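Local structure of uroporphyrinogen-III synthetase (Pseudomonas syringae pv. tomato, 3RE1) at residues K75-D86 with A103-L113. The protein probably catalyses the cyclization of linear hydroxymethylbilane to the macrocycle uroporphyrinogen III, a step of porphyrin biosynthesis. Sequence-based numbering, arbitrary orientation.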
loop_
_atom_site.group_PDB
_atom_site.type_symbol
_atom_site.label_atom_id
_atom_site.label_comp_id
_atom_site.label_asym_id
_atom_site.label_seq_id
_atom_site.Cartn_x
_atom_site.Cartn_y
_atom_site.Cartn_z
ATOM N N LYS A 75 -5.506 0.818 4.957
ATOM C CA LYS A 75 -6.348 0.024 5.856
ATOM C C LYS A 75 -5.642 -0.106 7.199
ATOM O O LYS A 75 -6.269 0.038 8.251
ATOM C CB LYS A 75 -6.626 -1.346 5.242
ATOM C CG LYS A 75 -7.539 -1.261 4.008
ATOM C CD LYS A 75 -8.051 -2.589 3.543
ATOM C CE LYS A 75 -6.937 -3.442 2.940
ATOM N NZ LYS A 75 -7.453 -4.667 2.208
ATOM N N PRO A 76 -4.316 -0.343 7.188
ATOM C CA PRO A 76 -3.604 -0.391 8.480
ATOM C C PRO A 76 -3.822 0.911 9.275
ATOM O O PRO A 76 -4.025 0.844 10.485
ATOM C CB PRO A 76 -2.144 -0.560 8.065
ATOM C CG PRO A 76 -2.232 -1.233 6.766
ATOM C CD PRO A 76 -3.402 -0.623 6.078
ATOM N N ALA A 77 -3.794 2.071 8.596
ATOM C CA ALA A 77 -4.010 3.374 9.255
ATOM C C ALA A 77 -5.426 3.469 9.822
ATOM O O ALA A 77 -5.608 3.774 10.988
ATOM C CB ALA A 77 -3.752 4.545 8.284
ATOM N N ALA A 78 -6.416 3.212 8.980
ATOM C CA ALA A 78 -7.807 3.205 9.407
ATOM C C ALA A 78 -8.055 2.347 10.676
ATOM O O ALA A 78 -8.749 2.752 11.609
ATOM C CB ALA A 78 -8.692 2.731 8.260
ATOM N N ARG A 79 -7.462 1.173 10.713
ATOM C CA ARG A 79 -7.678 0.297 11.829
ATOM C C ARG A 79 -7.002 0.784 13.079
ATOM O O ARG A 79 -7.568 0.637 14.154
ATOM C CB ARG A 79 -7.207 -1.130 11.507
ATOM C CG ARG A 79 -8.027 -1.772 10.391
ATOM C CD ARG A 79 -8.337 -3.198 10.716
ATOM N NE ARG A 79 -9.498 -3.704 9.987
ATOM C CZ ARG A 79 -9.508 -3.939 8.684
ATOM N NH1 ARG A 79 -8.415 -3.708 7.957
ATOM N NH2 ARG A 79 -10.614 -4.402 8.111
ATOM N N LEU A 80 -5.791 1.321 12.962
ATOM C CA LEU A 80 -5.089 1.794 14.141
ATOM C C LEU A 80 -5.723 3.085 14.613
ATOM O O LEU A 80 -5.580 3.477 15.772
ATOM C CB LEU A 80 -3.625 2.049 13.830
ATOM C CG LEU A 80 -2.666 0.856 13.847
ATOM C CD1 LEU A 80 -2.625 0.202 15.246
ATOM C CD2 LEU A 80 -3.104 -0.142 12.822
ATOM N N ALA A 81 -6.417 3.748 13.690
ATOM C CA ALA A 81 -7.029 5.032 13.957
ATOM C C ALA A 81 -8.233 4.782 14.824
ATOM O O ALA A 81 -8.322 5.335 15.917
ATOM C CB ALA A 81 -7.433 5.737 12.645
ATOM N N ILE A 82 -9.145 3.933 14.348
ATOM C CA ILE A 82 -10.346 3.559 15.109
ATOM C C ILE A 82 -10.015 3.187 16.574
ATOM O O ILE A 82 -10.716 3.578 17.517
ATOM C CB ILE A 82 -11.068 2.383 14.471
ATOM C CG1 ILE A 82 -11.390 2.643 13.001
ATOM C CG2 ILE A 82 -12.339 2.129 15.197
ATOM C CD1 ILE A 82 -12.238 3.903 12.654
ATOM N N GLU A 83 -8.932 2.447 16.756
ATOM C CA GLU A 83 -8.511 2.026 18.072
ATOM C C GLU A 83 -8.081 3.163 18.982
ATOM O O GLU A 83 -8.175 3.056 20.203
ATOM C CB GLU A 83 -7.410 0.966 17.979
ATOM C CG GLU A 83 -7.890 -0.343 17.309
ATOM C CD GLU A 83 -9.203 -0.906 17.917
ATOM O OE1 GLU A 83 -9.272 -1.091 19.155
ATOM O OE2 GLU A 83 -10.170 -1.170 17.164
ATOM N N LEU A 84 -7.623 4.250 18.401
ATOM C CA LEU A 84 -7.232 5.407 19.199
ATOM C C LEU A 84 -8.443 6.298 19.550
ATOM O O LEU A 84 -8.600 6.689 20.705
ATOM C CB LEU A 84 -6.175 6.206 18.461
ATOM C CG LEU A 84 -4.764 6.156 19.026
ATOM C CD1 LEU A 84 -4.261 4.750 19.206
ATOM C CD2 LEU A 84 -3.908 6.896 18.034
ATOM N N ILE A 85 -9.278 6.597 18.553
ATOM C CA ILE A 85 -10.503 7.335 18.742
ATOM C C ILE A 85 -11.318 6.670 19.847
ATOM O O ILE A 85 -11.662 7.295 20.845
ATOM C CB ILE A 85 -11.349 7.357 17.452
ATOM C CG1 ILE A 85 -10.741 8.319 16.437
ATOM C CG2 ILE A 85 -12.747 7.827 17.723
ATOM C CD1 ILE A 85 -9.415 7.909 15.826
ATOM N N ASP A 86 -11.627 5.394 19.664
ATOM C CA ASP A 86 -12.473 4.674 20.602
ATOM C C ASP A 86 -11.958 4.741 22.028
ATOM O O ASP A 86 -12.717 4.618 22.988
ATOM C CB ASP A 86 -12.586 3.217 20.195
ATOM C CG ASP A 86 -13.527 2.458 21.078
ATOM O OD1 ASP A 86 -14.752 2.656 20.922
ATOM O OD2 ASP A 86 -13.037 1.672 21.921
ATOM N N ALA A 103 -12.451 0.657 0.308
ATOM C CA ALA A 103 -12.066 -0.460 1.137
ATOM C C ALA A 103 -11.737 0.063 2.511
ATOM O O ALA A 103 -12.160 -0.515 3.518
ATOM C CB ALA A 103 -10.855 -1.166 0.534
ATOM N N THR A 104 -10.972 1.155 2.551
ATOM C CA THR A 104 -10.564 1.772 3.807
ATOM C C THR A 104 -11.739 2.610 4.319
ATOM O O THR A 104 -11.979 2.728 5.538
ATOM C CB THR A 104 -9.282 2.644 3.655
ATOM O OG1 THR A 104 -9.490 3.624 2.645
ATOM C CG2 THR A 104 -8.092 1.798 3.238
ATOM N N GLY A 105 -12.497 3.148 3.371
ATOM C CA GLY A 105 -13.614 4.000 3.698
ATOM C C GLY A 105 -14.699 3.322 4.498
ATOM O O GLY A 105 -15.274 3.941 5.412
ATOM N N GLN A 106 -15.008 2.074 4.132
ATOM C CA GLN A 106 -16.027 1.308 4.835
ATOM C C GLN A 106 -15.572 1.022 6.255
ATOM O O GLN A 106 -16.357 1.076 7.199
ATOM C CB GLN A 106 -16.321 0.002 4.110
ATOM C CG GLN A 106 -17.641 -0.007 3.300
ATOM C CD GLN A 106 -18.945 0.148 4.131
ATOM O OE1 GLN A 106 -20.031 0.226 3.545
ATOM N NE2 GLN A 106 -18.843 0.194 5.478
ATOM N N ILE A 107 -14.286 0.770 6.420
ATOM C CA ILE A 107 -13.757 0.490 7.737
ATOM C C ILE A 107 -14.093 1.626 8.692
ATOM O O ILE A 107 -14.623 1.386 9.791
ATOM C CB ILE A 107 -12.250 0.274 7.677
ATOM C CG1 ILE A 107 -11.947 -0.951 6.795
ATOM C CG2 ILE A 107 -11.693 0.108 9.076
ATOM C CD1 ILE A 107 -10.485 -1.098 6.380
ATOM N N LEU A 108 -13.821 2.859 8.256
ATOM C CA LEU A 108 -14.139 4.082 9.022
ATOM C C LEU A 108 -15.655 4.290 9.161
ATOM O O LEU A 108 -16.164 4.658 10.238
ATOM C CB LEU A 108 -13.538 5.309 8.337
ATOM C CG LEU A 108 -12.039 5.218 8.021
ATOM C CD1 LEU A 108 -11.698 6.280 7.026
ATOM C CD2 LEU A 108 -11.194 5.325 9.305
ATOM N N LEU A 109 -16.361 4.037 8.061
ATOM C CA LEU A 109 -17.792 4.183 8.025
ATOM C C LEU A 109 -18.470 3.229 9.023
ATOM O O LEU A 109 -19.446 3.593 9.670
ATOM C CB LEU A 109 -18.287 3.927 6.608
ATOM C CG LEU A 109 -19.649 4.447 6.167
ATOM C CD1 LEU A 109 -20.757 3.711 6.898
ATOM C CD2 LEU A 109 -19.716 5.949 6.431
ATOM N N ASP A 110 -17.937 2.024 9.164
ATOM C CA ASP A 110 -18.502 1.069 10.110
ATOM C C ASP A 110 -18.441 1.556 11.549
ATOM O O ASP A 110 -19.366 1.300 12.312
ATOM C CB ASP A 110 -17.807 -0.302 10.024
ATOM C CG ASP A 110 -18.219 -1.099 8.785
ATOM O OD1 ASP A 110 -19.322 -0.826 8.228
ATOM O OD2 ASP A 110 -17.434 -2.004 8.382
ATOM N N TYR A 111 -17.353 2.229 11.925
ATOM C CA TYR A 111 -17.204 2.687 13.314
ATOM C C TYR A 111 -18.031 3.935 13.590
ATOM O O TYR A 111 -18.019 4.463 14.703
ATOM C CB TYR A 111 -15.749 2.976 13.638
ATOM C CG TYR A 111 -15.519 3.434 15.051
ATOM C CD1 TYR A 111 -15.750 2.579 16.123
ATOM C CD2 TYR A 111 -15.055 4.730 15.324
ATOM C CE1 TYR A 111 -15.538 3.002 17.428
ATOM C CE2 TYR A 111 -14.839 5.144 16.621
ATOM C CZ TYR A 111 -15.082 4.278 17.667
ATOM O OH TYR A 111 -14.867 4.648 18.968
ATOM N N GLY A 112 -18.753 4.392 12.569
ATOM C CA GLY A 112 -19.585 5.570 12.695
ATOM C C GLY A 112 -18.931 6.917 12.390
ATOM O O GLY A 112 -19.369 7.957 12.886
ATOM N N LEU A 113 -17.876 6.914 11.581
ATOM C CA LEU A 113 -17.257 8.168 11.201
ATOM C C LEU A 113 -17.904 8.690 9.919
ATOM O O LEU A 113 -18.330 7.924 9.048
ATOM C CB LEU A 113 -15.751 8.006 11.027
ATOM C CG LEU A 113 -15.003 7.688 12.319
ATOM C CD1 LEU A 113 -13.556 7.252 12.041
ATOM C CD2 LEU A 113 -15.055 8.893 13.216
#
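The ring of Tyr111 swings out anti to its own backbone N (chi1 -179°) and reaches across to Ile82, Ile85 and Asp86. In Ile82 the branch methyl CG2 points away from the backbone N, and it sits over one face of the Tyr111 ring as a CH-pi contact, 3.6 Å from the centroid and 19° off the ring normal. Ile85 CG2 meets the ring edge at Tyr111 CE2, 3.6 Å away. Asp86 OD1 lies at the ring edge, in its plane, and the carboxylate is turned 76° from the ring. Tyr111 OH donates to Asp86 OD1 over 2.8 Å, but the hydroxyl is crowded in the model and its exact place is doubtful. The other arm of Ile82 carries CD1 onto Leu108 CD2 at 3.8 Å and Leu113 CD1 at 3.7 Å. Ala78 CB faces the second helix and touches Leu108 CD2 at 3.8 Å and also Ile107 CG2. At the start of the pair, the Lys75 and Thr104 side chains cross at about a right angle, CG against CG2. Ile107 CD1 lies under one face of the Arg79 guanidinium, 3.7 Å from Arg79 NH1. A Schellman motif at Gly112 ends the second helix, and Leu113 beyond it faces back to Ile82. Helices 75-86 and 103-110 run nearly parallel, their axes 9.1 Å apart. Helix 75-88 joins the adjacent parallel strands 69-72 and 97-99 as a beta-alpha-beta crossover, and helix 102-110 follows strand 97-99. Val72 lies against Ala78 and Leu108, and Trp97 against Ile85, Leu108 and Leu113, so both helices pack on the same sheet.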